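Local structure of DUF2235 domain-containing protein (Pseudomonas aeruginosa, 4O5P) at residues D104-S108 against Y159-R165; I96-G101 against F112-C116; D37-F41 against H225-R230; P420-P424 against W436-V440. The protein is a type VI secretion phospholipase effector, Tle1, which probably hydrolyses membrane phospholipids through an alpha/beta-hydrolase-type catalytic domain. All blocks are in the same frame, centred on the assembly; numbering follows the deposited sequence.

Contact 1 of 4, residues D104-S108 against Y159-R165; sequences DDINS and YTLLKSR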
loop_
_atom_site.group_PDB
_atom_site.type_symbol
_atom_site.label_atom_id
_atom_site.label_comp_id
_atom_site.label_asym_id
_atom_site.label_seq_id
_atom_site.Cartn_x
_atom_site.Cartn_y
_atom_site.Cartn_z
ATOM N N ASP A 104 -8.347 -14.983 25.391
ATOM C CA ASP A 104 -8.449 -16.443 25.456
ATOM C C ASP A 104 -9.871 -16.945 25.237
ATOM O O ASP A 104 -10.101 -17.908 24.506
ATOM C CB ASP A 104 -7.995 -16.941 26.831
ATOM C CG ASP A 104 -6.500 -16.837 27.037
ATOM O OD1 ASP A 104 -5.752 -16.878 26.037
ATOM O OD2 ASP A 104 -6.075 -16.731 28.213
ATOM N N ASP A 105 -10.814 -16.284 25.894
ATOM C CA ASP A 105 -12.215 -16.670 25.848
ATOM C C ASP A 105 -12.783 -16.612 24.426
ATOM O O ASP A 105 -13.239 -17.628 23.888
ATOM C CB ASP A 105 -13.019 -15.765 26.775
ATOM C CG ASP A 105 -14.319 -16.387 27.188
ATOM O OD1 ASP A 105 -15.236 -16.433 26.343
ATOM O OD2 ASP A 105 -14.423 -16.845 28.349
ATOM N N ILE A 106 -12.726 -15.431 23.812
ATOM C CA ILE A 106 -13.269 -15.237 22.470
ATOM C C ILE A 106 -12.586 -16.123 21.434
ATOM O O ILE A 106 -13.246 -16.652 20.532
ATOM C CB ILE A 106 -13.142 -13.774 22.001
ATOM C CG1 ILE A 106 -13.615 -12.812 23.089
ATOM C CG2 ILE A 106 -13.967 -13.568 20.735
ATOM C CD1 ILE A 106 -15.120 -12.878 23.347
ATOM N N ASN A 107 -11.264 -16.248 21.550
ATOM C CA ASN A 107 -10.493 -17.148 20.698
ATOM C C ASN A 107 -11.038 -18.576 20.818
ATOM O O ASN A 107 -11.373 -19.218 19.821
ATOM C CB ASN A 107 -8.994 -17.096 21.064
ATOM C CG ASN A 107 -8.298 -15.820 20.581
ATOM O OD1 ASN A 107 -8.804 -15.102 19.712
ATOM N ND2 ASN A 107 -7.126 -15.543 21.138
ATOM N N SER A 108 -11.146 -19.057 22.054
ATOM C CA SER A 108 -11.733 -20.367 22.321
ATOM C C SER A 108 -13.151 -20.491 21.774
ATOM O O SER A 108 -13.634 -21.599 21.539
ATOM C CB SER A 108 -11.724 -20.661 23.821
ATOM O OG SER A 108 -10.427 -21.030 24.233
ATOM N N TYR A 159 -4.263 -22.904 18.131
ATOM C CA TYR A 159 -4.892 -22.550 19.400
ATOM C C TYR A 159 -6.242 -23.216 19.513
ATOM O O TYR A 159 -6.635 -23.652 20.600
ATOM C CB TYR A 159 -5.069 -21.038 19.554
ATOM C CG TYR A 159 -5.569 -20.630 20.933
ATOM C CD1 TYR A 159 -6.930 -20.587 21.226
ATOM C CD2 TYR A 159 -4.674 -20.293 21.938
ATOM C CE1 TYR A 159 -7.377 -20.219 22.483
ATOM C CE2 TYR A 159 -5.106 -19.926 23.188
ATOM C CZ TYR A 159 -6.457 -19.890 23.456
ATOM O OH TYR A 159 -6.886 -19.521 24.706
ATOM N N THR A 160 -6.960 -23.279 18.398
ATOM C CA THR A 160 -8.277 -23.894 18.411
ATOM C C THR A 160 -8.190 -25.327 18.934
ATOM O O THR A 160 -8.974 -25.722 19.794
ATOM C CB THR A 160 -8.933 -23.862 17.030
ATOM O OG1 THR A 160 -9.106 -22.495 16.618
ATOM C CG2 THR A 160 -10.289 -24.526 17.081
ATOM N N LEU A 161 -7.206 -26.079 18.451
ATOM C CA LEU A 161 -7.090 -27.503 18.785
ATOM C C LEU A 161 -6.309 -27.788 20.068
ATOM O O LEU A 161 -6.719 -28.625 20.872
ATOM C CB LEU A 161 -6.462 -28.265 17.613
ATOM C CG LEU A 161 -7.258 -28.179 16.308
ATOM C CD1 LEU A 161 -6.484 -28.734 15.112
ATOM C CD2 LEU A 161 -8.577 -28.903 16.451
ATOM N N LEU A 162 -5.198 -27.088 20.272
ATOM C CA LEU A 162 -4.273 -27.431 21.349
ATOM C C LEU A 162 -4.205 -26.438 22.514
ATOM O O LEU A 162 -3.452 -26.660 23.467
ATOM C CB LEU A 162 -2.872 -27.632 20.776
ATOM C CG LEU A 162 -2.658 -28.957 20.051
ATOM C CD1 LEU A 162 -1.835 -28.753 18.781
ATOM C CD2 LEU A 162 -1.975 -29.942 20.991
ATOM N N LYS A 163 -4.962 -25.347 22.429
ATOM C CA LYS A 163 -5.015 -24.348 23.503
ATOM C C LYS A 163 -3.664 -23.697 23.841
ATOM O O LYS A 163 -3.438 -23.241 24.967
ATOM C CB LYS A 163 -5.655 -24.935 24.763
ATOM C CG LYS A 163 -7.013 -25.575 24.511
ATOM C CD LYS A 163 -7.961 -24.641 23.756
ATOM C CE LYS A 163 -9.280 -25.344 23.444
ATOM N NZ LYS A 163 -10.223 -24.490 22.650
ATOM N N SER A 164 -2.773 -23.652 22.861
ATOM C CA SER A 164 -1.553 -22.861 22.970
ATOM C C SER A 164 -1.384 -22.112 21.656
ATOM O O SER A 164 -2.035 -22.435 20.662
ATOM C CB SER A 164 -0.342 -23.753 23.237
ATOM O OG SER A 164 -0.245 -24.772 22.258
ATOM N N ARG A 165 -0.525 -21.107 21.641
ATOM C CA ARG A 165 -0.277 -20.381 20.405
ATOM C C ARG A 165 1.175 -20.561 20.002
ATOM O O ARG A 165 2.012 -20.897 20.845
ATOM C CB ARG A 165 -0.621 -18.900 20.580
ATOM C CG ARG A 165 -0.753 -18.463 22.036
ATOM C CD ARG A 165 -1.628 -17.214 22.176
ATOM N NE ARG A 165 -2.999 -17.504 22.613
ATOM C CZ ARG A 165 -3.969 -16.590 22.678
ATOM N NH1 ARG A 165 -3.720 -15.335 22.328
ATOM N NH2 ARG A 165 -5.188 -16.921 23.084
HETATM O O HOH W 1 -11.102 -21.600 18.888
#
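The Tyr159 ring and the Arg165 guanidinium are the flat groups that meet the short helix 104-108. Ser108 OG lies at the edge of the Tyr159 ring, close to its plane and 3.6 Å from Tyr159 CE1. Asn107 CB reaches the same carbon obliquely, with Asn107 CB and Tyr159 CE1 3.8 Å apart. The Asp104 carboxylate comes in at the hydroxyl end. Its plane is turned only 13° from the ring plane, and Asp104 OD1 stands 3.2 Å from Tyr159 OH. Tyr159 CE2 in turn sits at the edge of the Arg165 guanidinium, in its plane.

Asp104 OD1 also forms a salt bridge with Arg165 NH2, at 3.0 Å. The carboxylate and guanidinium planes stand nearly upright to each other, at 83°. The oxygen is well out of the guanidinium plane, so the attraction is between charges and no N-H points at it. This pair lies on the exposed side of the contact. Tyr159 extends toward the short helix because its CG is anti to the backbone N (chi1 -173°). Deeper in, water 1 donates to Asn107 O (2.6 Å) and to Thr160 OG1 (3.2 Å) and so joins the two helices.

Lys163, with positive phi, marks the exit from the long helix 139-162. Its side chain reaches back toward Ser108 of helix 104-108, which leads into strand 111-116. Phe112 of this strand packs against Asn107, Tyr159 and Thr160. Thr160 also touches Lys63 and Ile65 of strand 62-71, while Leu161 faces helix 195-219.

Contact 2 of 4, residues I96-G101 against F112-C116; sequences IHASIG and FKYYC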
loop_
_atom_site.group_PDB
_atom_site.type_symbol
_atom_site.label_atom_id
_atom_site.label_comp_id
_atom_site.label_asym_id
_atom_site.label_seq_id
_atom_site.Cartn_x
_atom_site.Cartn_y
_atom_site.Cartn_z
ATOM N N ILE A 96 -9.643 -3.098 12.791
ATOM C CA ILE A 96 -9.115 -4.124 13.685
ATOM C C ILE A 96 -9.532 -3.862 15.150
ATOM O O ILE A 96 -9.960 -4.775 15.849
ATOM C CB ILE A 96 -7.588 -4.259 13.534
ATOM C CG1 ILE A 96 -7.249 -4.888 12.173
ATOM C CG2 ILE A 96 -7.012 -5.114 14.659
ATOM C CD1 ILE A 96 -7.778 -6.312 12.026
ATOM N N HIS A 97 -9.426 -2.613 15.598
ATOM C CA HIS A 97 -9.884 -2.222 16.924
ATOM C C HIS A 97 -11.360 -2.593 17.130
ATOM O O HIS A 97 -11.752 -3.004 18.218
ATOM C CB HIS A 97 -9.757 -0.706 17.117
ATOM C CG HIS A 97 -8.358 -0.185 17.036
ATOM N ND1 HIS A 97 -8.074 1.151 16.833
ATOM C CD2 HIS A 97 -7.163 -0.809 17.151
ATOM C CE1 HIS A 97 -6.765 1.324 16.827
ATOM N NE2 HIS A 97 -6.190 0.150 17.006
ATOM N N ALA A 98 -12.168 -2.421 16.083
ATOM C CA ALA A 98 -13.608 -2.709 16.135
ATOM C C ALA A 98 -13.952 -4.151 15.776
ATOM O O ALA A 98 -15.134 -4.518 15.713
ATOM C CB ALA A 98 -14.373 -1.759 15.214
ATOM N N SER A 99 -12.930 -4.961 15.517
ATOM C CA SER A 99 -13.142 -6.375 15.229
ATOM C C SER A 99 -13.102 -7.231 16.503
ATOM O O SER A 99 -12.370 -6.939 17.450
ATOM C CB SER A 99 -12.118 -6.892 14.206
ATOM O OG SER A 99 -12.428 -6.469 12.881
ATOM N N ILE A 100 -13.900 -8.287 16.513
ATOM C CA ILE A 100 -13.935 -9.232 17.625
ATOM C C ILE A 100 -12.794 -10.241 17.463
ATOM O O ILE A 100 -12.436 -10.589 16.338
ATOM C CB ILE A 100 -15.301 -9.947 17.633
ATOM C CG1 ILE A 100 -16.423 -8.915 17.789
ATOM C CG2 ILE A 100 -15.372 -11.023 18.717
ATOM C CD1 ILE A 100 -17.794 -9.421 17.347
ATOM N N GLY A 101 -12.207 -10.698 18.568
ATOM C CA GLY A 101 -11.164 -11.712 18.501
ATOM C C GLY A 101 -10.039 -11.497 19.493
ATOM O O GLY A 101 -8.923 -11.989 19.309
ATOM N N PHE A 112 -10.851 -14.925 16.033
ATOM C CA PHE A 112 -9.474 -14.448 16.206
ATOM C C PHE A 112 -9.276 -13.175 15.389
ATOM O O PHE A 112 -9.922 -12.996 14.357
ATOM C CB PHE A 112 -8.488 -15.492 15.671
ATOM C CG PHE A 112 -8.503 -16.784 16.423
ATOM C CD1 PHE A 112 -9.444 -17.765 16.134
ATOM C CD2 PHE A 112 -7.558 -17.027 17.413
ATOM C CE1 PHE A 112 -9.454 -18.968 16.848
ATOM C CE2 PHE A 112 -7.562 -18.216 18.119
ATOM C CZ PHE A 112 -8.507 -19.186 17.843
ATOM N N LYS A 113 -8.386 -12.293 15.840
ATOM C CA LYS A 113 -7.995 -11.145 15.015
ATOM C C LYS A 113 -6.489 -10.896 15.088
ATOM O O LYS A 113 -5.847 -11.145 16.125
ATOM C CB LYS A 113 -8.806 -9.881 15.357
ATOM C CG LYS A 113 -8.361 -9.115 16.589
ATOM C CD LYS A 113 -9.377 -8.016 16.905
ATOM C CE LYS A 113 -8.898 -7.083 18.011
ATOM N NZ LYS A 113 -9.931 -6.041 18.341
ATOM N N TYR A 114 -5.932 -10.427 13.971
ATOM C CA TYR A 114 -4.501 -10.229 13.848
ATOM C C TYR A 114 -4.226 -8.912 13.141
ATOM O O TYR A 114 -4.932 -8.549 12.188
ATOM C CB TYR A 114 -3.876 -11.377 13.054
ATOM C CG TYR A 114 -4.047 -12.737 13.697
ATOM C CD1 TYR A 114 -3.178 -13.171 14.687
ATOM C CD2 TYR A 114 -5.071 -13.592 13.300
ATOM C CE1 TYR A 114 -3.318 -14.428 15.273
ATOM C CE2 TYR A 114 -5.229 -14.839 13.879
ATOM C CZ TYR A 114 -4.347 -15.250 14.867
ATOM O OH TYR A 114 -4.495 -16.491 15.438
ATOM N N TYR A 115 -3.210 -8.194 13.609
ATOM C CA TYR A 115 -2.835 -6.918 13.006
ATOM C C TYR A 115 -1.412 -6.981 12.509
ATOM O O TYR A 115 -0.520 -7.418 13.228
ATOM C CB TYR A 115 -2.954 -5.770 14.021
ATOM C CG TYR A 115 -2.325 -4.482 13.521
ATOM C CD1 TYR A 115 -3.004 -3.647 12.634
ATOM C CD2 TYR A 115 -1.038 -4.116 13.911
ATOM C CE1 TYR A 115 -2.424 -2.475 12.160
ATOM C CE2 TYR A 115 -0.450 -2.956 13.441
ATOM C CZ TYR A 115 -1.141 -2.145 12.567
ATOM O OH TYR A 115 -0.563 -0.984 12.118
ATOM N N CYS A 116 -1.187 -6.529 11.284
ATOM C CA CYS A 116 0.163 -6.459 10.755
ATOM C C CYS A 116 0.555 -4.995 10.465
ATOM O O CYS A 116 -0.086 -4.336 9.643
ATOM C CB CYS A 116 0.245 -7.313 9.490
ATOM S SG CYS A 116 1.857 -7.335 8.709
HETATM O O HOH W 2 -12.378 -11.451 14.009
HETATM O O HOH W 3 -7.020 -13.433 18.146
#
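Ile96 O takes hydrogen bonds from Lys113 NZ (2.8 Å) and from Ser99 N (3.0 Å). The two donors reach it from opposite faces of the carbonyl plane. The contact belongs to a beta-alpha-beta crossover: the chain leaves strand 62-71, passes through a helical connection that includes helices 91-97 and 104-108, and returns as the parallel neighbour 111-116. Lys113 NZ also donates to Ser99 O at 2.7 Å, so one ammonium group ties a carbonyl in the last helical turn to the turn that follows. With CG between the backbone N and the carbonyl carbon (chi1 80°), the extended Lys113 chain stands up from the strand toward both carbonyls. Ser99 CB packs along it, 4.0 Å from Lys113 CD, while Ser99 OG bonds to Leu95 O.

The backbones come closest at Gly101 and Phe112. Gly101 has phi 142°, and with no side chain its CA can lie 3.9 Å from Phe112 C. Water 2 links the chains beside this point by donating to both Ile100 O and Phe112 O.

Farther along the strand, Tyr115 has Ile96 CG1 at the edge of its ring. The Tyr115 hydroxyl is held by Asp72 and the Asp78 backbone. On the other side of this strand, Phe112 and Tyr114 touch helix 139-162. The end methyl of the isoleucine meets the strand backbone, with Ile96 CD1 3.6 Å from Tyr114 O.

Contact 3 of 4, residues D37-F41 against H225-R230; sequences DERVF and HILAMR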
loop_
_atom_site.group_PDB
_atom_site.type_symbol
_atom_site.label_atom_id
_atom_site.label_comp_id
_atom_site.label_asym_id
_atom_site.label_seq_id
_atom_site.Cartn_x
_atom_site.Cartn_y
_atom_site.Cartn_z
ATOM N N ASP A 37 -22.203 -22.166 8.849
ATOM C CA ASP A 37 -21.535 -23.465 8.917
ATOM C C ASP A 37 -22.180 -24.405 9.942
ATOM O O ASP A 37 -22.479 -25.571 9.632
ATOM C CB ASP A 37 -20.051 -23.276 9.241
ATOM C CG ASP A 37 -19.239 -22.874 8.024
ATOM O OD1 ASP A 37 -19.394 -23.523 6.965
ATOM O OD2 ASP A 37 -18.449 -21.911 8.123
ATOM N N GLU A 38 -22.382 -23.890 11.157
ATOM C CA GLU A 38 -23.041 -24.633 12.231
ATOM C C GLU A 38 -24.439 -25.070 11.821
ATOM O O GLU A 38 -24.847 -26.179 12.123
ATOM C CB GLU A 38 -23.134 -23.794 13.504
ATOM C CG GLU A 38 -21.794 -23.462 14.135
ATOM C CD GLU A 38 -21.945 -22.675 15.424
ATOM O OE1 GLU A 38 -22.856 -23.004 16.217
ATOM O OE2 GLU A 38 -21.154 -21.728 15.644
ATOM N N ARG A 39 -25.170 -24.193 11.139
ATOM C CA ARG A 39 -26.507 -24.529 10.659
ATOM C C ARG A 39 -26.489 -25.708 9.704
ATOM O O ARG A 39 -27.230 -26.674 9.895
ATOM C CB ARG A 39 -27.124 -23.348 9.933
ATOM C CG ARG A 39 -27.971 -22.484 10.794
ATOM C CD ARG A 39 -28.848 -21.611 9.929
ATOM N NE ARG A 39 -29.068 -20.351 10.606
ATOM C CZ ARG A 39 -28.256 -19.310 10.491
ATOM N NH1 ARG A 39 -27.190 -19.370 9.696
ATOM N NH2 ARG A 39 -28.523 -18.207 11.162
ATOM N N VAL A 40 -25.658 -25.613 8.664
ATOM C CA VAL A 40 -25.513 -26.715 7.718
ATOM C C VAL A 40 -25.187 -28.013 8.447
ATOM O O VAL A 40 -25.817 -29.052 8.214
ATOM C CB VAL A 40 -24.396 -26.456 6.704
ATOM C CG1 VAL A 40 -24.261 -27.645 5.762
ATOM C CG2 VAL A 40 -24.673 -25.191 5.929
ATOM N N PHE A 41 -24.216 -27.941 9.352
ATOM C CA PHE A 41 -23.737 -29.132 10.041
ATOM C C PHE A 41 -24.762 -29.731 11.008
ATOM O O PHE A 41 -24.798 -30.942 11.212
ATOM C CB PHE A 41 -22.436 -28.829 10.784
ATOM C CG PHE A 41 -21.875 -30.010 11.505
ATOM C CD1 PHE A 41 -21.174 -30.986 10.813
ATOM C CD2 PHE A 41 -22.062 -30.159 12.872
ATOM C CE1 PHE A 41 -20.656 -32.084 11.474
ATOM C CE2 PHE A 41 -21.552 -31.253 13.537
ATOM C CZ PHE A 41 -20.850 -32.220 12.839
ATOM N N HIS A 225 -16.990 -29.978 17.073
ATOM C CA HIS A 225 -16.566 -30.333 15.720
ATOM C C HIS A 225 -16.114 -29.071 14.973
ATOM O O HIS A 225 -16.921 -28.177 14.736
ATOM C CB HIS A 225 -17.702 -30.994 14.928
ATOM C CG HIS A 225 -17.975 -32.416 15.312
ATOM N ND1 HIS A 225 -17.857 -32.880 16.606
ATOM C CD2 HIS A 225 -18.390 -33.472 14.573
ATOM C CE1 HIS A 225 -18.181 -34.162 16.646
ATOM N NE2 HIS A 225 -18.509 -34.545 15.425
ATOM N N ILE A 226 -14.834 -29.011 14.598
ATOM C CA ILE A 226 -14.304 -27.877 13.845
ATOM C C ILE A 226 -14.724 -27.955 12.386
ATOM O O ILE A 226 -14.385 -28.910 11.691
ATOM C CB ILE A 226 -12.768 -27.794 13.953
ATOM C CG1 ILE A 226 -12.340 -27.795 15.417
ATOM C CG2 ILE A 226 -12.252 -26.547 13.263
ATOM C CD1 ILE A 226 -13.070 -26.779 16.261
ATOM N N LEU A 227 -15.442 -26.936 11.918
ATOM C CA LEU A 227 -16.141 -27.022 10.643
ATOM C C LEU A 227 -15.442 -26.376 9.456
ATOM O O LEU A 227 -15.394 -26.959 8.368
ATOM C CB LEU A 227 -17.532 -26.412 10.774
ATOM C CG LEU A 227 -18.522 -27.212 11.609
ATOM C CD1 LEU A 227 -19.844 -26.486 11.685
ATOM C CD2 LEU A 227 -18.697 -28.593 11.000
ATOM N N ALA A 228 -14.946 -25.156 9.641
ATOM C CA ALA A 228 -14.400 -24.407 8.512
ATOM C C ALA A 228 -13.553 -23.250 8.976
ATOM O O ALA A 228 -13.480 -22.942 10.174
ATOM C CB ALA A 228 -15.528 -23.877 7.603
HETATM N N MSE A 229 -12.931 -22.605 7.997
HETATM C CA MSE A 229 -12.171 -21.402 8.233
HETATM C C MSE A 229 -12.637 -20.317 7.295
HETATM O O MSE A 229 -12.607 -20.483 6.082
HETATM C CB MSE A 229 -10.693 -21.675 8.042
HETATM C CG MSE A 229 -10.181 -22.481 9.199
HETATM SE SE MSE A 229 -8.324 -22.746 9.321
HETATM C CE MSE A 229 -7.606 -20.995 8.720
ATOM N N ARG A 230 -13.061 -19.204 7.885
ATOM C CA ARG A 230 -13.683 -18.113 7.156
ATOM C C ARG A 230 -12.892 -16.847 7.443
ATOM O O ARG A 230 -12.715 -16.480 8.611
ATOM C CB ARG A 230 -15.125 -17.957 7.624
ATOM C CG ARG A 230 -15.930 -19.248 7.556
ATOM C CD ARG A 230 -16.040 -19.724 6.133
ATOM N NE ARG A 230 -16.764 -20.990 5.997
ATOM C CZ ARG A 230 -16.727 -21.742 4.900
ATOM N NH1 ARG A 230 -16.010 -21.355 3.848
ATOM N NH2 ARG A 230 -17.410 -22.876 4.845
#
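Asp37 has its CG anti to the carbonyl carbon (chi1 -79°), which turns the carboxylate toward Arg230. The Arg230 chain bends at chi2 and meets it from the opposite direction. One helical turn on, Phe41 has CG anti to the backbone N (chi1 -179°) and lays its ring against Leu227 and His225.

The salt bridge is side-on and two-pronged. Arg230 NE donates to Asp37 OD2 at 2.9 Å, and Arg230 NH2 donates to Asp37 OD1 at 3.0 Å. Both oxygens use their syn lone pairs, both bonds are nearly straight, and the two flat groups are only 10° from coplanar. This double grip fixes the rotation of both groups. Ala228 CB adds a contact 3.6 Å from Asp37 OD2.

The apolar part centres on Leu227. Leu227 CD2 sits over one face of the Phe41 ring, 3.4 Å from Phe41 CD1. Its other methyl, Leu227 CD1, rests 3.5 Å from Asp37 O. The Phe41 and His225 rings meet obliquely, with Phe41 CZ 3.3 Å from His225 CD2. Leu227 and Ala228 are consecutive, yet both direct CB toward the helix, because Leu227 leaves the extended backbone conformation.

Helix 36-43 thus covers the start of strand 225-236 near the protein surface. This strand runs between the parallel strands 62-71 and 270-280 in the central, largely parallel sheet of what is probably an alpha/beta-hydrolase fold. Asp37 touches Ala64 and Phe41 touches Cys62 of strand 62-71. Arg230 NH1 bonds to Ser273 OG of strand 270-280. Ile226 turns to helices 139-162 and 195-219.

Contact 4 of 4, residues P420-P424 against W436-V440; sequences PLQVP and WRVMV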
loop_
_atom_site.group_PDB
_atom_site.type_symbol
_atom_site.label_atom_id
_atom_site.label_comp_id
_atom_site.label_asym_id
_atom_site.label_seq_id
_atom_site.Cartn_x
_atom_site.Cartn_y
_atom_site.Cartn_z
ATOM N N PRO A 420 -16.923 -10.293 11.818
ATOM C CA PRO A 420 -17.099 -10.252 13.272
ATOM C C PRO A 420 -16.772 -8.872 13.800
ATOM O O PRO A 420 -15.688 -8.667 14.364
ATOM C CB PRO A 420 -16.068 -11.273 13.782
ATOM C CG PRO A 420 -15.734 -12.121 12.589
ATOM C CD PRO A 420 -15.788 -11.151 11.438
ATOM N N LEU A 421 -17.701 -7.935 13.616
ATOM C CA LEU A 421 -17.458 -6.539 13.980
ATOM C C LEU A 421 -18.262 -6.099 15.201
ATOM O O LEU A 421 -19.430 -6.475 15.364
ATOM C CB LEU A 421 -17.776 -5.623 12.790
ATOM C CG LEU A 421 -16.749 -5.612 11.663
ATOM C CD1 LEU A 421 -17.235 -4.833 10.440
ATOM C CD2 LEU A 421 -15.420 -5.034 12.199
ATOM N N GLN A 422 -17.643 -5.304 16.064
ATOM C CA GLN A 422 -18.377 -4.713 17.175
ATOM C C GLN A 422 -19.376 -3.696 16.621
ATOM O O GLN A 422 -19.180 -3.154 15.524
ATOM C CB GLN A 422 -17.418 -4.031 18.149
ATOM C CG GLN A 422 -16.267 -4.930 18.640
ATOM C CD GLN A 422 -15.115 -4.136 19.211
ATOM O OE1 GLN A 422 -15.267 -2.957 19.535
ATOM N NE2 GLN A 422 -13.945 -4.771 19.329
ATOM N N VAL A 423 -20.453 -3.447 17.363
ATOM C CA VAL A 423 -21.359 -2.351 17.017
ATOM C C VAL A 423 -21.340 -1.348 18.154
ATOM O O VAL A 423 -20.844 -1.657 19.240
ATOM C CB VAL A 423 -22.805 -2.843 16.801
ATOM C CG1 VAL A 423 -22.827 -3.987 15.803
ATOM C CG2 VAL A 423 -23.422 -3.278 18.132
ATOM N N PRO A 424 -21.838 -0.129 17.905
ATOM C CA PRO A 424 -22.136 0.716 19.062
ATOM C C PRO A 424 -23.302 0.118 19.851
ATOM O O PRO A 424 -23.323 0.294 21.065
ATOM C CB PRO A 424 -22.537 2.056 18.431
ATOM C CG PRO A 424 -22.806 1.757 16.987
ATOM C CD PRO A 424 -21.940 0.605 16.632
ATOM N N TRP A 436 -18.546 -8.210 24.518
ATOM C CA TRP A 436 -17.501 -8.335 23.508
ATOM C C TRP A 436 -18.033 -8.027 22.101
ATOM O O TRP A 436 -17.255 -7.896 21.155
ATOM C CB TRP A 436 -16.908 -9.747 23.550
ATOM C CG TRP A 436 -17.951 -10.818 23.631
ATOM C CD1 TRP A 436 -18.593 -11.251 24.755
ATOM C CD2 TRP A 436 -18.481 -11.594 22.542
ATOM N NE1 TRP A 436 -19.486 -12.246 24.436
ATOM C CE2 TRP A 436 -19.439 -12.473 23.085
ATOM C CE3 TRP A 436 -18.239 -11.627 21.164
ATOM C CZ2 TRP A 436 -20.157 -13.381 22.298
ATOM C CZ3 TRP A 436 -18.952 -12.530 20.382
ATOM C CH2 TRP A 436 -19.899 -13.394 20.955
ATOM N N ARG A 437 -19.356 -7.929 21.964
ATOM C CA ARG A 437 -19.964 -7.592 20.679
ATOM C C ARG A 437 -20.167 -6.085 20.513
ATOM O O ARG A 437 -20.538 -5.615 19.437
ATOM C CB ARG A 437 -21.292 -8.323 20.501
ATOM C CG ARG A 437 -21.149 -9.758 19.988
ATOM C CD ARG A 437 -22.413 -10.244 19.266
ATOM N NE ARG A 437 -22.252 -11.559 18.640
ATOM C CZ ARG A 437 -21.657 -11.757 17.465
ATOM N NH1 ARG A 437 -21.153 -10.728 16.796
ATOM N NH2 ARG A 437 -21.551 -12.980 16.958
ATOM N N VAL A 438 -19.904 -5.340 21.580
ATOM C CA VAL A 438 -20.176 -3.904 21.624
ATOM C C VAL A 438 -18.904 -3.057 21.720
ATOM O O VAL A 438 -18.011 -3.357 22.512
ATOM C CB VAL A 438 -21.121 -3.578 22.811
ATOM C CG1 VAL A 438 -21.290 -2.076 22.986
ATOM C CG2 VAL A 438 -22.478 -4.257 22.606
HETATM N N MSE A 439 -18.828 -1.998 20.917
HETATM C CA MSE A 439 -17.728 -1.038 21.000
HETATM C C MSE A 439 -17.690 -0.289 22.339
HETATM O O MSE A 439 -18.719 0.154 22.839
HETATM C CB MSE A 439 -17.838 0.003 19.877
HETATM C CG MSE A 439 -17.746 -0.544 18.456
HETATM SE SE MSE A 439 -18.171 0.910 17.204
HETATM C CE MSE A 439 -17.850 -0.066 15.527
ATOM N N VAL A 440 -16.499 -0.148 22.913
ATOM C CA VAL A 440 -16.295 0.746 24.048
ATOM C C VAL A 440 -16.172 2.182 23.491
ATOM O O VAL A 440 -15.918 2.355 22.291
ATOM C CB VAL A 440 -15.041 0.333 24.868
ATOM C CG1 VAL A 440 -15.220 -1.058 25.453
ATOM C CG2 VAL A 440 -13.785 0.392 24.010
HETATM O O HOH W 4 -20.527 -9.102 14.546
HETATM O O HOH W 5 -14.204 -1.676 21.567
#
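Met439 and Gln422 make the tight side of the contact. Gln422 CB lies 3.5 Å from Met439 CG. Met439, modelled as selenomethionine, is extended beyond CG and runs beside Pro424. Met439 SE is 3.8 Å from Pro424 CD, and Met439 CE meets the Gln422 carbonyl, 3.4 Å from Gln422 O. Gln422 O is hydrogen-bonded to the Tyr411 hydroxyl. Tyr411 of helix 403-416 backs Met439. The Val423 side chain turns away from segment 436-440, to Phe415 of that helix and Leu27.

Both segments lie in the loop between helices 403-416 and 441-445. A single parallel beta bridge between Val423 and Val438 ties the two ends of that loop together. Val423 N donates to Arg437 O at 3.0 Å, and Met439 N donates to Val423 O at 2.6 Å in a nearly straight bond. Val423 thus donates and accepts on either side of Val438. CA-H...O contacts from Gln422 CA to Arg437 O and from Val438 CA to Val423 O support it.

The packing is looser at Val438 and Arg437. The exposed Val438 side chain reaches across with CG1, 3.7 Å from Pro424 O. Arg437 CG lies over one face of the Trp436 ring, and Arg437 NH2 bonds to Gln34. Water 4 bridges Arg437 NH1, weakly, and Leu421 O. At the polar end of Gln422, water 5 bridges OE1 (2.6 Å) and the N of Val440, N-cap of helix 441-445, while NE2 bonds weakly to Ser99 O.

Overall arrangement
Contacts 2 and 3 reach the same central sheet of the alpha/beta-hydrolase-like domain, and contact 1 packs beside it. Contacts 1 and 2 have centres about 15 Å apart and share the passage from helix 91-97 through helix 104-108 into strand 111-116. The centres of contacts 1 and 3 are about 17 Å apart, and they meet where Ile226 packs on Thr160 and Leu161. Contact 4 is nearest to contact 2, about 11 Å between centres. There Gln422 N pairs with Ala98 O and Pro420 O with Ile100 N. Contacts 1 and 4 (centres about 21 Å apart) touch through Ile106 and Trp436. Strand 225-236, which starts in contact 3, leads to the probable nucleophile elbow at Ser237, whose likely triad partners are His379 and Asp281.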